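Local coordinates for glycoside hydrolase family 61 (Trichoderma reesei QM6a, PDB 5O2X), which probably cleaves cellulose oxidatively at a copper centre, as a lytic polysaccharide monooxygenase of family AA9, at residues 75-80 with 140-145; 156-161 with 173-178; 111-116 with 217-222. All coordinates share one frame; numbering follows the deposited sequence. Where two conformers were deposited one is given.

The three contacts lie in and against the beta-sandwich of an AA9 monooxygenase. Contact 1 pairs two strands of one sheet, contact 2 pairs the two strands of a hairpin in the other, and contact 3 lays a late loop on that second sheet. The centres of contacts 1 and 2 are about 11 Å apart, and W79 NE1 meets H157 NE2 at 2.9 Å, a probable hydrogen bond between the sheets. W140 NE1 of contact 1 reaches D115 OD2 of contact 3, also at 2.9 Å. F111 CE1 packs on R156 CB at 3.7 Å, joining contacts 2 and 3. Contact 2 supplies one copper-site residue, Y174, whose side chain comes within about 3 Å of the metal.

Contact 1: residues 75-80 with 140-145; sequences ILFQWV and WVVKIP. With NAG (2-acetamido-2-deoxy-beta-D-glucopyranose), chain C; MAN (alpha-D-mannopyranose), chain N; MAN (alpha-D-mannopyranose), chain M.
F77 and I75 face W140 and V142 across an antiparallel strand pair at the edge of one sheet of the AA9 beta-sandwich. Strand 139-143 is outermost, bonded to strand 74-80 in a regular ladder. I75 N gives a nearly straight bond to V142 O (2.8 Å), and the return bond, V142 N to I75 O, completes that pair. At the F77-W140 pair the two bonds are unequal: W140 N reaches F77 O at 3.2 Å and is bent to 151°.

Side chains alternate between the faces. On the inner side, facing the other sheet, stand I75, F77, W140 and V142. F77 has CG anti to its carbonyl carbon (chi1 -58°), which leans the ring back along its own strand toward I75; in the conformer given CE2 lies 3.6 Å from V142 CG1, a contact the valine's second conformer makes doubtful. CD2 of the same ring lies 3.4 Å from W140 O, at an oblique approach. I75 CG2 sits over one face of the F77 ring, toward its rim, and CD1 reaches I144 CD1, 3.9 Å away, just past the strand end. Beta-branched residues suit both the extended backbone and this dry interior, and H157 of the other sheet stacks on the F77 ring.

L76 and V141 point to the opposite face, where protein-linked sugars lie. L76 CB approaches O4 of the chain N mannose at 3.4 Å, an apolar residue beneath a sugar. A glutamine suits position Q78, its amide donating to backbone and accepting from sugar: NE2 bonds to N137 O and only weakly to W79 O. A bend at chi2 (72°) swings the amide so that OE1 accepts a hydrogen bond from O2 of the chain M mannose at 2.7 Å, while CD lies 3.1 Å from O6 of the N-acetylglucosamine.

Contact 2: residues 156-161 with 173-178; sequences RHEIIA and NYPQCF
R156-A161 runs antiparallel to N173-F178, their short axes 4.5 Å apart at closest and 164° between directions, forming the paired arms of a beta hairpin in the AA9 sandwich. H157 and Q176 exchange two backbone bonds, and Y174 N adds one to I159 O. P175 stands opposite E158 in a non-hydrogen-bonded pair, a place where proline's missing N-H costs the ladder nothing.

On one face R156, E158 and N173 build a polar cluster, with P175 packed beside it. R156 extends fully from CG to NE, with CG anti to the backbone N (chi1 -179°), and meets the likewise extended E158 two residues on. The guanidinium grips the carboxylate end-on, NH1 to OE1 at 2.8 Å and NH2 to OE2 at 2.9 Å, both nitrogens coming from above the carboxylate plane. N173 ND2 reaches OE2 from the other face of that plane, also at 2.9 Å, while Y49 OH holds N173 OD1. Two donors on OE2, together with Y199 OH on OE1, would probably stabilise the buried negative charge. The pyrrolidine of P175 lies alongside, its CB 3.5 Å from R156 NH2 and over one guanidinium face. R156 NE and NH2 have further partners in I55 O and I54 O, close in sequence to C56, the disulfide mate of C177.

Y174 faces the other way, toward the copper site it shares with H86 and the methylated N-terminal histidine. I159 O lies in its ring plane, 3.5 Å from CD1, while A161 CB touches CE1 at 3.9 Å; Q172 OE1 bonds the phenol. Q176 folds back at chi2 (-82°), and NE2 bonds to O of the adjoining P175 at 2.9 Å while OE1 takes I4 N.

Contact 3: residues 111-116 with 217-222; sequences FFKIDG and YIIPGP
A single lysine ammonium holds an irregular, proline-containing loop to a strand: K113 NZ donates to two backbone carbonyls, P222 O at 2.7 Å and P220 O at 2.8 Å. Both oxygens are met somewhat off their carbonyl planes, the P220 one by 31°. K113 runs extended from its strand and then bends at chi3 (-78°), which turns NZ into the gap between the two oxygens. A lysine suits the place because its long chain can span from strand to loop and its tip can serve several acceptors. The aliphatic part lies along the way, CE passing 3.1 Å from P222 O.

The backbone of the loop fits this grip. G221 adopts a positive phi (92°), and a side chain there would jam against P220 O, the very acceptor K113 uses. I219 adds the apolar half: its CD1 rests on G116 C at 3.6 Å, where glycine presents bare backbone, and a CB on G116 would be crowded by K113 CD. With an alanine in place of K113, P220 O and P222 O would probably lose this shared donor and the loop would be held less firmly to the strand.

Between K113 and G116, I114 and D115 both face D92 in a classic beta bulge. A mannose touches G116 and another touches P222. The arrangement is consistent with a C-terminal segment, probably part of the predicted linker, that folds back on the AA9 beta-sandwich as an integral part of the catalytic domain.

Contact 1: residues 75-80 with 140-145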
loop_
_atom_site.group_PDB
_atom_site.type_symbol
_atom_site.label_atom_id
_atom_site.label_comp_id
_atom_site.label_asym_id
_atom_site.label_seq_id
_atom_site.Cartn_x
_atom_site.Cartn_y
_atom_site.Cartn_z
ATOM N N ILE A 75 -10.471 4.398 3.121
ATOM C CA ILE A 75 -9.201 4.872 3.688
ATOM C C ILE A 75 -8.476 5.644 2.591
ATOM O O ILE A 75 -8.251 5.133 1.492
ATOM C CB ILE A 75 -8.345 3.687 4.165
ATOM C CG1 ILE A 75 -9.113 2.902 5.245
ATOM C CG2 ILE A 75 -6.995 4.212 4.688
ATOM C CD1 ILE A 75 -8.361 1.741 5.826
ATOM N N LEU A 76 -8.137 6.878 2.918
ATOM C CA LEU A 76 -7.358 7.768 2.064
ATOM C C LEU A 76 -5.918 7.746 2.529
ATOM O O LEU A 76 -5.625 7.936 3.721
ATOM C CB LEU A 76 -7.967 9.188 2.121
ATOM C CG LEU A 76 -7.202 10.248 1.328
ATOM C CD1 LEU A 76 -8.168 11.261 0.819
ATOM C CD2 LEU A 76 -6.093 10.900 2.186
ATOM N N PHE A 77 -5.005 7.514 1.583
ATOM C CA PHE A 77 -3.565 7.547 1.819
ATOM C C PHE A 77 -3.017 8.868 1.290
ATOM O O PHE A 77 -3.273 9.214 0.142
ATOM C CB PHE A 77 -2.866 6.423 1.079
ATOM C CG PHE A 77 -3.349 5.054 1.441
ATOM C CD1 PHE A 77 -2.921 4.387 2.581
ATOM C CD2 PHE A 77 -4.266 4.438 0.604
ATOM C CE1 PHE A 77 -3.400 3.130 2.868
ATOM C CE2 PHE A 77 -4.727 3.183 0.854
ATOM C CZ PHE A 77 -4.305 2.519 1.981
ATOM N N GLN A 78 -2.245 9.581 2.117
ATOM C CA GLN A 78 -1.639 10.867 1.733
ATOM C C GLN A 78 -0.139 10.709 1.571
ATOM O O GLN A 78 0.574 10.523 2.568
ATOM C CB GLN A 78 -1.931 11.903 2.793
ATOM C CG GLN A 78 -1.308 13.282 2.511
ATOM C CD GLN A 78 -2.025 13.967 1.377
ATOM O OE1 GLN A 78 -3.198 14.356 1.527
ATOM N NE2 GLN A 78 -1.363 14.098 0.224
ATOM N N TRP A 79 0.345 10.797 0.333
ATOM C CA TRP A 79 1.779 10.732 0.022
ATOM C C TRP A 79 2.385 12.140 0.027
ATOM O O TRP A 79 1.737 13.103 -0.419
ATOM C CB TRP A 79 1.977 10.083 -1.332
ATOM C CG TRP A 79 1.743 8.608 -1.355
ATOM C CD1 TRP A 79 0.561 7.941 -1.491
ATOM C CD2 TRP A 79 2.752 7.586 -1.205
ATOM N NE1 TRP A 79 0.787 6.589 -1.445
ATOM C CE2 TRP A 79 2.117 6.346 -1.284
ATOM C CE3 TRP A 79 4.146 7.616 -1.047
ATOM C CZ2 TRP A 79 2.826 5.146 -1.197
ATOM C CZ3 TRP A 79 4.843 6.445 -0.969
ATOM C CH2 TRP A 79 4.194 5.208 -1.045
ATOM N N VAL A 80 3.628 12.200 0.438
ATOM C CA VAL A 80 4.443 13.407 0.356
ATOM C C VAL A 80 5.849 13.034 -0.104
ATOM O O VAL A 80 6.301 11.909 0.126
ATOM C CB VAL A 80 4.509 14.118 1.733
ATOM C CG1 VAL A 80 3.152 14.630 2.135
ATOM C CG2 VAL A 80 5.108 13.258 2.813
ATOM N N TRP A 140 -4.689 8.465 -2.588
ATOM C CA TRP A 140 -5.338 7.265 -3.143
ATOM C C TRP A 140 -6.365 6.835 -2.144
ATOM O O TRP A 140 -6.110 6.877 -0.927
ATOM C CB TRP A 140 -4.333 6.144 -3.392
ATOM C CG TRP A 140 -4.901 4.996 -4.149
ATOM C CD1 TRP A 140 -5.311 3.773 -3.657
ATOM C CD2 TRP A 140 -5.209 4.975 -5.542
ATOM N NE1 TRP A 140 -5.816 3.002 -4.656
ATOM C CE2 TRP A 140 -5.786 3.700 -5.832
ATOM C CE3 TRP A 140 -5.051 5.893 -6.585
ATOM C CZ2 TRP A 140 -6.186 3.334 -7.126
ATOM C CZ3 TRP A 140 -5.427 5.528 -7.847
ATOM C CH2 TRP A 140 -6.011 4.282 -8.113
ATOM N N VAL A 141 -7.534 6.362 -2.620
ATOM C CA VAL A 141 -8.620 5.876 -1.773
ATOM C C VAL A 141 -8.838 4.402 -2.014
ATOM O O VAL A 141 -8.984 3.981 -3.161
ATOM C CB VAL A 141 -9.921 6.655 -2.061
ATOM C CG1 VAL A 141 -11.084 6.113 -1.225
ATOM C CG2 VAL A 141 -9.693 8.129 -1.756
ATOM N N VAL A 142 -8.885 3.615 -0.921
ATOM C CA VAL A 142 -9.261 2.182 -0.984
ATOM C C VAL A 142 -10.458 1.982 -0.075
ATOM O O VAL A 142 -10.578 2.622 0.955
ATOM C CB VAL A 142 -8.047 1.269 -0.623
ATOM C CG1 VAL A 142 -7.751 1.307 0.865
ATOM C CG2 VAL A 142 -8.241 -0.158 -1.127
ATOM N N LYS A 143 -11.302 1.024 -0.446
ATOM C CA LYS A 143 -12.435 0.634 0.369
ATOM C C LYS A 143 -12.201 -0.716 1.026
ATOM O O LYS A 143 -11.860 -1.692 0.342
ATOM C CB LYS A 143 -13.703 0.628 -0.477
ATOM C CG LYS A 143 -14.910 0.135 0.297
ATOM C CD LYS A 143 -16.204 0.301 -0.492
ATOM C CE LYS A 143 -17.307 -0.632 0.002
ATOM N NZ LYS A 143 -18.539 -0.578 -0.854
ATOM N N ILE A 144 -12.366 -0.767 2.342
ATOM C CA ILE A 144 -12.333 -2.066 3.019
ATOM C C ILE A 144 -13.639 -2.811 2.629
ATOM O O ILE A 144 -14.732 -2.267 2.789
ATOM C CB ILE A 144 -12.259 -1.877 4.522
ATOM C CG1 ILE A 144 -11.000 -1.091 4.896
ATOM C CG2 ILE A 144 -12.315 -3.217 5.222
ATOM C CD1 ILE A 144 -9.689 -1.656 4.413
ATOM N N PRO A 145 -13.545 -4.016 2.065
ATOM C CA PRO A 145 -14.763 -4.697 1.549
ATOM C C PRO A 145 -15.868 -4.750 2.585
ATOM O O PRO A 145 -15.626 -5.045 3.758
ATOM C CB PRO A 145 -14.229 -6.077 1.191
ATOM C CG PRO A 145 -12.811 -5.841 0.773
ATOM C CD PRO A 145 -12.324 -4.775 1.746
HETATM C C1 NAG C . -2.187 18.594 -0.358
HETATM C C2 NAG C . -2.814 19.576 0.586
HETATM C C3 NAG C . -1.698 20.219 1.408
HETATM C C4 NAG C . -0.870 19.190 2.122
HETATM C C5 NAG C . -0.419 18.091 1.170
HETATM C C6 NAG C . 0.145 16.906 1.896
HETATM C C7 NAG C . -4.721 21.060 0.302
HETATM C C8 NAG C . -5.371 22.098 -0.555
HETATM N N2 NAG C . -3.565 20.572 -0.137
HETATM O O3 NAG C . -2.214 21.166 2.356
HETATM O O4 NAG C . 0.295 19.782 2.731
HETATM O O5 NAG C . -1.561 17.582 0.419
HETATM O O6 NAG C . -0.763 16.396 2.859
HETATM O O7 NAG C . -5.245 20.651 1.352
HETATM C C1 MAN N . -13.338 11.905 2.574
HETATM C C2 MAN N . -13.011 11.179 3.869
HETATM C C3 MAN N . -11.895 10.138 3.620
HETATM C C4 MAN N . -12.325 9.207 2.509
HETATM C C5 MAN N . -12.617 10.043 1.268
HETATM C C6 MAN N . -13.127 9.225 0.117
HETATM O O2 MAN N . -14.151 10.524 4.387
HETATM O O3 MAN N . -11.627 9.444 4.835
HETATM O O4 MAN N . -11.282 8.276 2.260
HETATM O O5 MAN N . -13.625 11.002 1.525
HETATM O O6 MAN N . -14.248 8.402 0.533
HETATM C C1 MAN M . -6.576 15.612 -0.860
HETATM C C2 MAN M . -6.115 15.721 0.566
HETATM C C3 MAN M . -7.050 16.586 1.381
HETATM C C4 MAN M . -7.304 17.918 0.722
HETATM C C5 MAN M . -7.692 17.718 -0.738
HETATM C C6 MAN M . -7.775 19.017 -1.502
HETATM O O2 MAN M . -4.806 16.300 0.541
HETATM O O3 MAN M . -6.522 16.796 2.699
HETATM O O4 MAN M . -8.375 18.578 1.413
HETATM O O5 MAN M . -6.772 16.883 -1.433
HETATM O O6 MAN M . -8.309 18.804 -2.810
#

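Contact 2: residues 156-161 with 173-178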
loop_
_atom_site.group_PDB
_atom_site.type_symbol
_atom_site.label_atom_id
_atom_site.label_comp_id
_atom_site.label_asym_id
_atom_site.label_seq_id
_atom_site.Cartn_x
_atom_site.Cartn_y
_atom_site.Cartn_z
ATOM N N ARG A 156 -1.442 -3.244 3.290
ATOM C CA ARG A 156 -0.213 -2.998 2.556
ATOM C C ARG A 156 -0.581 -2.261 1.293
ATOM O O ARG A 156 -1.119 -2.833 0.347
ATOM C CB ARG A 156 0.498 -4.319 2.257
ATOM C CG ARG A 156 1.809 -4.196 1.508
ATOM C CD ARG A 156 2.355 -5.566 1.131
ATOM N NE ARG A 156 3.639 -5.522 0.434
ATOM C CZ ARG A 156 3.800 -5.176 -0.835
ATOM N NH1 ARG A 156 2.737 -4.929 -1.595
ATOM N NH2 ARG A 156 5.010 -5.060 -1.359
ATOM N N HIS A 157 -0.283 -0.947 1.298
ATOM C CA HIS A 157 -0.522 -0.057 0.152
ATOM C C HIS A 157 0.780 0.119 -0.601
ATOM O O HIS A 157 1.846 0.188 0.019
ATOM C CB HIS A 157 -1.000 1.283 0.725
ATOM C CG HIS A 157 -1.119 2.369 -0.286
ATOM N ND1 HIS A 157 -2.082 2.449 -1.254
ATOM C CD2 HIS A 157 -0.331 3.453 -0.523
ATOM C CE1 HIS A 157 -1.903 3.534 -1.990
ATOM N NE2 HIS A 157 -0.841 4.173 -1.565
ATOM N N GLU A 158 0.751 0.188 -1.925
ATOM C CA GLU A 158 2.012 0.232 -2.647
ATOM C C GLU A 158 1.835 0.963 -3.967
ATOM O O GLU A 158 0.923 0.697 -4.747
ATOM C CB GLU A 158 2.461 -1.206 -2.918
ATOM C CG GLU A 158 3.777 -1.383 -3.641
ATOM C CD GLU A 158 4.121 -2.849 -3.790
ATOM O OE1 GLU A 158 3.169 -3.642 -4.042
ATOM O OE2 GLU A 158 5.299 -3.227 -3.608
ATOM N N ILE A 159 2.795 1.856 -4.256
ATOM C CA ILE A 159 3.003 2.411 -5.589
ATOM C C ILE A 159 4.208 1.687 -6.171
ATOM O O ILE A 159 5.194 1.441 -5.475
ATOM C CB ILE A 159 3.309 3.932 -5.556
ATOM C CG1 ILE A 159 2.228 4.733 -4.835
ATOM C CG2 ILE A 159 3.472 4.441 -6.978
ATOM C CD1 ILE A 159 2.583 6.190 -4.668
ATOM N N ILE A 160 4.135 1.340 -7.460
ATOM C CA ILE A 160 5.302 0.817 -8.174
ATOM C C ILE A 160 5.647 1.879 -9.223
ATOM O O ILE A 160 4.756 2.442 -9.904
ATOM C CB ILE A 160 5.020 -0.546 -8.795
ATOM C CG1 ILE A 160 4.530 -1.545 -7.731
ATOM C CG2 ILE A 160 6.302 -1.065 -9.466
ATOM C CD1 ILE A 160 4.140 -2.872 -8.253
ATOM N N ALA A 161 6.912 2.262 -9.311
ATOM C CA ALA A 161 7.384 3.184 -10.314
ATOM C C ALA A 161 8.079 2.420 -11.420
ATOM O O ALA A 161 8.950 1.578 -11.160
ATOM C CB ALA A 161 8.332 4.184 -9.714
ATOM N N ASN A 173 9.585 -0.391 -5.972
ATOM C CA ASN A 173 8.361 -0.640 -5.210
ATOM C C ASN A 173 8.392 0.190 -3.933
ATOM O O ASN A 173 9.406 0.243 -3.227
ATOM C CB ASN A 173 8.232 -2.106 -4.838
ATOM C CG ASN A 173 7.970 -2.992 -6.029
ATOM O OD1 ASN A 173 8.688 -2.958 -7.025
ATOM N ND2 ASN A 173 6.930 -3.809 -5.930
ATOM N N TYR A 174 7.231 0.771 -3.594
ATOM C CA TYR A 174 7.110 1.638 -2.425
ATOM C C TYR A 174 5.989 1.135 -1.533
ATOM O O TYR A 174 4.906 1.768 -1.416
ATOM C CB TYR A 174 6.844 3.085 -2.867
ATOM C CG TYR A 174 7.958 3.681 -3.728
ATOM C CD1 TYR A 174 8.025 3.464 -5.079
ATOM C CD2 TYR A 174 8.928 4.506 -3.161
ATOM C CE1 TYR A 174 8.998 4.050 -5.856
ATOM C CE2 TYR A 174 9.930 5.101 -3.909
ATOM C CZ TYR A 174 9.936 4.895 -5.286
ATOM O OH TYR A 174 10.947 5.503 -6.013
ATOM N N PRO A 175 6.184 -0.006 -0.846
ATOM C CA PRO A 175 5.134 -0.523 0.063
ATOM C C PRO A 175 5.101 0.262 1.363
ATOM O O PRO A 175 6.135 0.704 1.889
ATOM C CB PRO A 175 5.583 -1.979 0.305
ATOM C CG PRO A 175 7.096 -1.909 0.152
ATOM C CD PRO A 175 7.317 -0.927 -0.969
ATOM N N GLN A 176 3.880 0.350 1.908
ATOM C CA GLN A 176 3.620 1.041 3.179
ATOM C C GLN A 176 2.547 0.219 3.911
ATOM O O GLN A 176 1.450 0.032 3.380
ATOM C CB GLN A 176 3.088 2.453 2.903
ATOM C CG GLN A 176 4.047 3.367 2.138
ATOM C CD GLN A 176 5.069 3.989 3.031
ATOM O OE1 GLN A 176 4.899 5.124 3.514
ATOM N NE2 GLN A 176 6.152 3.272 3.299
ATOM N N CYS A 177 2.895 -0.256 5.100
ATOM C CA CYS A 177 1.987 -1.097 5.879
ATOM C C CYS A 177 1.376 -0.353 7.048
ATOM O O CYS A 177 2.029 0.496 7.698
ATOM C CB CYS A 177 2.740 -2.302 6.451
ATOM S SG CYS A 177 3.185 -3.473 5.146
ATOM N N PHE A 178 0.130 -0.716 7.364
ATOM C CA PHE A 178 -0.655 -0.122 8.426
ATOM C C PHE A 178 -1.432 -1.213 9.165
ATOM O O PHE A 178 -1.858 -2.182 8.544
ATOM C CB PHE A 178 -1.699 0.861 7.856
ATOM C CG PHE A 178 -1.049 1.952 7.037
ATOM C CD1 PHE A 178 -0.559 3.094 7.669
ATOM C CD2 PHE A 178 -0.827 1.796 5.688
ATOM C CE1 PHE A 178 0.160 4.032 6.967
ATOM C CE2 PHE A 178 -0.119 2.771 4.975
ATOM C CZ PHE A 178 0.357 3.867 5.629
#

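Contact 3: residues 111-116 with 217-222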
loop_
_atom_site.group_PDB
_atom_site.type_symbol
_atom_site.label_atom_id
_atom_site.label_comp_id
_atom_site.label_asym_id
_atom_site.label_seq_id
_atom_site.Cartn_x
_atom_site.Cartn_y
_atom_site.Cartn_z
ATOM N N PHE A 111 -1.075 -12.099 1.940
ATOM C CA PHE A 111 -1.737 -10.922 1.411
ATOM C C PHE A 111 -2.718 -11.282 0.312
ATOM O O PHE A 111 -2.374 -11.984 -0.649
ATOM C CB PHE A 111 -0.698 -9.967 0.837
ATOM C CG PHE A 111 0.190 -9.375 1.882
ATOM C CD1 PHE A 111 -0.242 -8.315 2.666
ATOM C CD2 PHE A 111 1.450 -9.906 2.130
ATOM C CE1 PHE A 111 0.555 -7.777 3.672
ATOM C CE2 PHE A 111 2.239 -9.389 3.145
ATOM C CZ PHE A 111 1.810 -8.315 3.900
ATOM N N PHE A 112 -3.946 -10.756 0.420
ATOM C CA PHE A 112 -4.924 -10.806 -0.662
ATOM C C PHE A 112 -5.134 -9.376 -1.174
ATOM O O PHE A 112 -5.142 -8.412 -0.411
ATOM C CB PHE A 112 -6.237 -11.490 -0.238
ATOM C CG PHE A 112 -6.902 -10.935 0.998
ATOM C CD1 PHE A 112 -6.591 -11.453 2.269
ATOM C CD2 PHE A 112 -7.861 -9.955 0.918
ATOM C CE1 PHE A 112 -7.216 -10.983 3.378
ATOM C CE2 PHE A 112 -8.505 -9.499 2.049
ATOM C CZ PHE A 112 -8.190 -10.003 3.290
ATOM N N LYS A 113 -5.275 -9.268 -2.500
ATOM C CA LYS A 113 -5.343 -7.962 -3.145
ATOM C C LYS A 113 -6.761 -7.427 -3.151
ATOM O O LYS A 113 -7.683 -8.093 -3.674
ATOM C CB LYS A 113 -4.804 -8.080 -4.574
ATOM C CG LYS A 113 -4.675 -6.737 -5.267
ATOM C CD LYS A 113 -4.224 -6.828 -6.711
ATOM C CE LYS A 113 -2.728 -7.076 -6.848
ATOM N NZ LYS A 113 -2.405 -7.490 -8.248
ATOM N N ILE A 114 -6.945 -6.244 -2.589
ATOM C CA ILE A 114 -8.265 -5.611 -2.562
ATOM C C ILE A 114 -8.465 -4.506 -3.594
ATOM O O ILE A 114 -9.618 -4.179 -3.861
ATOM C CB ILE A 114 -8.650 -5.134 -1.137
ATOM C CG1 ILE A 114 -7.744 -4.046 -0.595
ATOM C CG2 ILE A 114 -8.752 -6.332 -0.203
ATOM C CD1 ILE A 114 -8.299 -3.364 0.651
ATOM N N ASP A 115 -7.407 -3.971 -4.196
ATOM C CA ASP A 115 -7.568 -3.103 -5.356
ATOM C C ASP A 115 -6.286 -3.118 -6.143
ATOM O O ASP A 115 -5.232 -3.609 -5.706
ATOM C CB ASP A 115 -8.072 -1.676 -5.023
ATOM C CG ASP A 115 -7.021 -0.669 -4.627
ATOM O OD1 ASP A 115 -5.919 -1.098 -4.235
ATOM O OD2 ASP A 115 -7.322 0.550 -4.691
ATOM N N GLY A 116 -6.369 -2.594 -7.380
ATOM C CA GLY A 116 -5.192 -2.503 -8.218
ATOM C C GLY A 116 -5.544 -1.828 -9.511
ATOM O O GLY A 116 -6.433 -2.283 -10.241
ATOM N N TYR A 217 -0.625 -3.598 -20.105
ATOM C CA TYR A 217 -0.001 -3.737 -18.784
ATOM C C TYR A 217 -0.691 -4.744 -17.911
ATOM O O TYR A 217 -1.877 -4.579 -17.650
ATOM C CB TYR A 217 0.070 -2.412 -18.053
ATOM C CG TYR A 217 0.881 -2.500 -16.787
ATOM C CD1 TYR A 217 2.241 -2.639 -16.868
ATOM C CD2 TYR A 217 0.297 -2.494 -15.545
ATOM C CE1 TYR A 217 3.012 -2.749 -15.734
ATOM C CE2 TYR A 217 1.063 -2.595 -14.388
ATOM C CZ TYR A 217 2.430 -2.736 -14.493
ATOM O OH TYR A 217 3.156 -2.871 -13.349
ATOM N N ILE A 218 0.063 -5.734 -17.402
ATOM C CA ILE A 218 -0.425 -6.730 -16.440
ATOM C C ILE A 218 0.082 -6.328 -15.061
ATOM O O ILE A 218 1.288 -6.433 -14.803
ATOM C CB ILE A 218 0.046 -8.142 -16.818
ATOM C CG1 ILE A 218 -0.446 -8.515 -18.223
ATOM C CG2 ILE A 218 -0.409 -9.145 -15.753
ATOM C CD1 ILE A 218 0.130 -9.819 -18.721
ATOM N N ILE A 219 -0.804 -5.910 -14.188
ATOM C CA ILE A 219 -0.395 -5.496 -12.862
ATOM C C ILE A 219 0.188 -6.712 -12.153
ATOM O O ILE A 219 -0.432 -7.771 -12.159
ATOM C CB ILE A 219 -1.574 -4.937 -12.041
ATOM C CG1 ILE A 219 -2.243 -3.754 -12.743
ATOM C CG2 ILE A 219 -1.134 -4.567 -10.631
ATOM C CD1 ILE A 219 -3.510 -3.331 -12.093
ATOM N N PRO A 220 1.360 -6.603 -11.512
ATOM C CA PRO A 220 1.948 -7.692 -10.793
ATOM C C PRO A 220 1.124 -8.139 -9.594
ATOM O O PRO A 220 0.305 -7.390 -9.060
ATOM C CB PRO A 220 3.344 -7.102 -10.359
ATOM C CG PRO A 220 3.610 -6.001 -11.334
ATOM C CD PRO A 220 2.258 -5.424 -11.604
ATOM N N GLY A 221 1.396 -9.357 -9.164
ATOM C CA GLY A 221 0.765 -9.920 -7.982
ATOM C C GLY A 221 -0.500 -10.699 -8.300
ATOM O O GLY A 221 -0.883 -10.897 -9.458
ATOM N N PRO A 222 -1.185 -11.180 -7.257
ATOM C CA PRO A 222 -2.383 -11.993 -7.434
ATOM C C PRO A 222 -3.567 -11.156 -7.889
ATOM O O PRO A 222 -3.563 -9.929 -7.854
ATOM C CB PRO A 222 -2.593 -12.595 -6.018
ATOM C CG PRO A 222 -2.016 -11.553 -5.099
ATOM C CD PRO A 222 -0.775 -11.094 -5.846
#